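Local atomic coordinates of putative sugar ABC transporter (Yersinia enterocolitica subsp. enterocolitica 8081, PDB entry 5ULB), a protein that probably captures methylthioribose-like sugars in the periplasm for an ABC importer, and binds both anomers of 5-Se-methyl-5-seleno-ribofuranose. Residues 29-32 with 33-36; 184-187 with 188-192. All coordinates share one frame; numbering follows the deposited sequence.

Contact 1: residues 29-32 with 33-36; sequences GSDD and NTTQ
Asp31 and Thr34 grip each other through two bonds that use different oxygens of one carboxylate. Thr34 OG1 donates to Asp31 OD1 over 2.7 Å, arriving on the syn side and 25° out of the carboxylate plane, while Thr34 N donates to Asp31 OD2 at 2.9 Å from well above that plane. The first torsion of the aspartate sets CG between its own backbone N and carbonyl carbon (chi1 61°), which helps bring the carboxylate over the first turn; the two side chains meet at about a right angle. Thr34 holds OG1 beside its backbone N, so hydroxyl and amide both reach the carboxylate, and sends CG2 to Gly29 O at 3.1 Å. Asp31 is thus the N-cap of helix 32-48, which follows strand 21-26 in the periplasmic binding protein fold and opens at the ligand pocket. Arg26 ties the cap to this pocket: its NE donates to Thr34 OG1 and its NH2 to Asn33 OD1, and the side chain of Asn33 lies about 4 Å from the bound sugar. One residue further on, Thr35 doubles a backbone bond, since both its N and its OG1 donate to Asp31 O, each over 2.9 Å, the hydroxyl from above the carbonyl plane. Asp32 O is likewise shared: Gln36 N reaches it at 3.0 Å, and Gln36 NE2 at 3.2 Å from the opposite face, with the oxygen only 4° out of the glutamine's amide plane. Beyond CG the Gln36 chain is extended, and the rotation of the amide about its last bond carries NE2, rather than OE1, to Asp32 O; NE2 also donates to Ile239 O. The carboxylate of Asp32 has its partners elsewhere: OD2 accepts from Gln218 NE2 and is hydrogen-bonded to Ser240 OG.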
loop_
_atom_site.group_PDB
_atom_site.type_symbol
_atom_site.label_atom_id
_atom_site.label_comp_id
_atom_site.label_asym_id
_atom_site.label_seq_id
_atom_site.Cartn_x
_atom_site.Cartn_y
_atom_site.Cartn_z
ATOM N N GLY A 29 -10.087 3.808 4.443
ATOM C CA GLY A 29 -10.105 4.384 5.770
ATOM C C GLY A 29 -8.739 4.448 6.397
ATOM O O GLY A 29 -7.714 4.439 5.706
ATOM N N SER A 30 -8.686 4.512 7.727
ATOM C CA SER A 30 -7.448 4.723 8.456
ATOM C C SER A 30 -6.757 3.450 8.896
ATOM O O SER A 30 -6.269 3.368 10.034
ATOM C CB SER A 30 -7.688 5.716 9.592
ATOM O OG SER A 30 -8.712 5.224 10.454
ATOM N N ASP A 31 -6.665 2.493 8.015
ATOM C CA ASP A 31 -5.859 1.301 8.267
ATOM C C ASP A 31 -4.372 1.684 8.362
ATOM O O ASP A 31 -3.972 2.768 7.966
ATOM C CB ASP A 31 -6.098 0.299 7.147
ATOM C CG ASP A 31 -5.707 0.819 5.798
ATOM O OD1 ASP A 31 -6.514 1.589 5.212
ATOM O OD2 ASP A 31 -4.561 0.552 5.340
ATOM N N ASP A 32 -3.532 0.780 8.854
ATOM C CA ASP A 32 -2.134 1.067 9.043
ATOM C C ASP A 32 -1.397 1.360 7.715
ATOM O O ASP A 32 -0.467 2.199 7.702
ATOM C CB ASP A 32 -1.409 -0.045 9.742
ATOM C CG ASP A 32 -1.845 -0.258 11.184
ATOM O OD1 ASP A 32 -2.554 0.602 11.749
ATOM O OD2 ASP A 32 -1.319 -1.279 11.773
ATOM N N ASN A 33 -1.773 0.653 6.652
ATOM C CA ASN A 33 -1.097 0.908 5.374
ATOM C C ASN A 33 -1.364 2.339 4.929
ATOM O O ASN A 33 -0.464 3.051 4.533
ATOM C CB ASN A 33 -1.598 -0.112 4.330
ATOM C CG ASN A 33 -0.782 -0.059 3.048
ATOM O OD1 ASN A 33 -1.174 0.588 2.094
ATOM N ND2 ASN A 33 0.299 -0.900 3.040
ATOM N N THR A 34 -2.646 2.735 4.985
ATOM C CA THR A 34 -3.035 4.049 4.656
ATOM C C THR A 34 -2.353 5.110 5.524
ATOM O O THR A 34 -1.908 6.171 5.036
ATOM C CB THR A 34 -4.597 4.187 4.730
ATOM O OG1 THR A 34 -5.159 3.356 3.721
ATOM C CG2 THR A 34 -5.032 5.623 4.571
ATOM N N THR A 35 -2.348 4.878 6.830
ATOM C CA THR A 35 -1.754 5.781 7.739
ATOM C C THR A 35 -0.245 6.073 7.373
ATOM O O THR A 35 0.214 7.211 7.382
ATOM C CB THR A 35 -1.912 5.312 9.219
ATOM O OG1 THR A 35 -3.329 5.172 9.427
ATOM C CG2 THR A 35 -1.239 6.198 10.180
ATOM N N GLN A 36 0.470 5.006 7.059
ATOM C CA GLN A 36 1.832 5.154 6.609
ATOM C C GLN A 36 2.017 5.870 5.244
ATOM O O GLN A 36 2.894 6.728 5.104
ATOM C CB GLN A 36 2.518 3.786 6.609
ATOM C CG GLN A 36 2.691 3.117 7.938
ATOM C CD GLN A 36 3.239 1.703 7.755
ATOM O OE1 GLN A 36 4.491 1.490 7.846
ATOM N NE2 GLN A 36 2.334 0.744 7.494
#

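Contact 2: residues 184-187 with 188-192; sequences SDVQ and GDTAN
Asp185 turns its carboxylate onto the backbone of Gly188 and so forms the N-cap of helix 186-200. With CG anti to the backbone N (chi1 -175°), OD1 comes within 2.9 Å of Gly188 N, and the N-H points at it with an angle of 157°. The amide approaches from above the carboxylate plane, 56° out of it, and OD2 lies 3.7 Å from Gly188 CA, which places the acid group alongside the glycine. Asp185 O meanwhile takes the first regular helical bond, from Asp189 N.

Next to the cap, Val186 and Thr190, four residues apart, lie side by side and point the same way, both against Phe216 of helix 214-226. The side chains of Gln187 and Asp189 leave in other directions: Gln187 OE1 accepts from Gln242 NE2, whereas Asp189 OD2 forms a salt bridge with Lys193. Thr190 has OG1 beside its backbone N, an arrangement that brings the hydroxyl back over the preceding turn, 3.7 Å from Val186 CG1. There Val186 O accepts twice from opposite faces of its carbonyl plane, from Thr190 N at 2.9 Å and from Thr190 OG1 at 2.7 Å.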
loop_
_atom_site.group_PDB
_atom_site.type_symbol
_atom_site.label_atom_id
_atom_site.label_comp_id
_atom_site.label_asym_id
_atom_site.label_seq_id
_atom_site.Cartn_x
_atom_site.Cartn_y
_atom_site.Cartn_z
ATOM N N SER A 184 -14.912 0.761 8.445
ATOM C CA SER A 184 -14.186 1.578 9.427
ATOM C C SER A 184 -13.456 0.751 10.477
ATOM O O SER A 184 -12.783 1.301 11.376
ATOM C CB SER A 184 -15.119 2.577 10.068
ATOM O OG SER A 184 -16.054 1.865 10.814
ATOM N N ASP A 185 -13.671 -0.519 10.539
ATOM C CA ASP A 185 -12.963 -1.366 11.496
ATOM C C ASP A 185 -12.597 -2.704 10.814
ATOM O O ASP A 185 -13.234 -3.775 11.117
ATOM C CB ASP A 185 -13.863 -1.645 12.720
ATOM C CG ASP A 185 -13.160 -2.425 13.833
ATOM O OD1 ASP A 185 -11.868 -2.677 13.745
ATOM O OD2 ASP A 185 -13.928 -2.923 14.787
ATOM N N VAL A 186 -11.592 -2.658 9.943
ATOM C CA VAL A 186 -11.270 -3.867 9.180
ATOM C C VAL A 186 -10.739 -4.917 10.102
ATOM O O VAL A 186 -11.008 -6.080 9.945
ATOM C CB VAL A 186 -10.335 -3.535 8.000
ATOM C CG1 VAL A 186 -9.813 -4.808 7.310
ATOM C CG2 VAL A 186 -10.896 -2.581 6.961
ATOM N N GLN A 187 -9.918 -4.543 11.077
ATOM C CA GLN A 187 -9.399 -5.544 12.006
ATOM C C GLN A 187 -10.473 -6.317 12.754
ATOM O O GLN A 187 -10.463 -7.521 12.837
ATOM C CB GLN A 187 -8.422 -4.911 12.924
ATOM C CG GLN A 187 -7.240 -4.303 12.160
ATOM C CD GLN A 187 -6.303 -3.610 13.201
ATOM O OE1 GLN A 187 -5.734 -4.266 14.170
ATOM N NE2 GLN A 187 -6.032 -2.312 12.951
ATOM N N GLY A 188 -11.428 -5.548 13.369
ATOM C CA GLY A 188 -12.455 -6.205 14.106
ATOM C C GLY A 188 -13.414 -6.986 13.334
ATOM O O GLY A 188 -13.810 -8.077 13.703
ATOM N N ASP A 189 -13.772 -6.419 12.192
ATOM C CA ASP A 189 -14.695 -7.122 11.298
ATOM C C ASP A 189 -14.076 -8.419 10.816
ATOM O O ASP A 189 -14.711 -9.439 10.831
ATOM C CB ASP A 189 -14.982 -6.234 10.089
ATOM C CG ASP A 189 -15.932 -6.880 9.053
ATOM O OD1 ASP A 189 -17.039 -7.376 9.447
ATOM O OD2 ASP A 189 -15.612 -6.803 7.788
ATOM N N THR A 190 -12.777 -8.338 10.434
ATOM C CA THR A 190 -12.097 -9.567 9.962
ATOM C C THR A 190 -12.034 -10.559 11.075
ATOM O O THR A 190 -12.198 -11.761 10.845
ATOM C CB THR A 190 -10.765 -9.204 9.279
ATOM O OG1 THR A 190 -10.950 -8.217 8.286
ATOM C CG2 THR A 190 -10.144 -10.442 8.689
ATOM N N ALA A 191 -11.662 -10.095 12.280
ATOM C CA ALA A 191 -11.543 -11.015 13.385
ATOM C C ALA A 191 -12.865 -11.760 13.660
ATOM O O ALA A 191 -12.901 -12.970 13.915
ATOM C CB ALA A 191 -11.112 -10.326 14.678
ATOM N N ASN A 192 -13.954 -11.011 13.574
ATOM C CA ASN A 192 -15.267 -11.677 13.782
ATOM C C ASN A 192 -15.630 -12.690 12.717
ATOM O O ASN A 192 -16.091 -13.799 12.992
ATOM C CB ASN A 192 -16.375 -10.629 13.859
ATOM C CG ASN A 192 -16.236 -9.783 15.124
ATOM O OD1 ASN A 192 -15.736 -10.227 16.159
ATOM N ND2 ASN A 192 -16.745 -8.509 15.006
#

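Overall arrangement
Both contacts are aspartate-capped helix starts, but they begin different helices: contact 1 starts helix 32-48 and contact 2 helix 186-200. Their centres are 14 Å apart and their nearest atoms about 5 Å, so they do not touch. Contact 1 is the more central, its centre about 9 Å from the chain's centre, against about 18 Å for that of contact 2, and includes a residue of the sugar pocket; its cap aspartate is buried and uses both oxygens. In contact 2 the cap residue is exposed and uses one, while Val186 and Thr190 supply the buried, partly apolar side. Gln218 of helix 214-226 lies near both, bonding to Asp32 and touching Gln187.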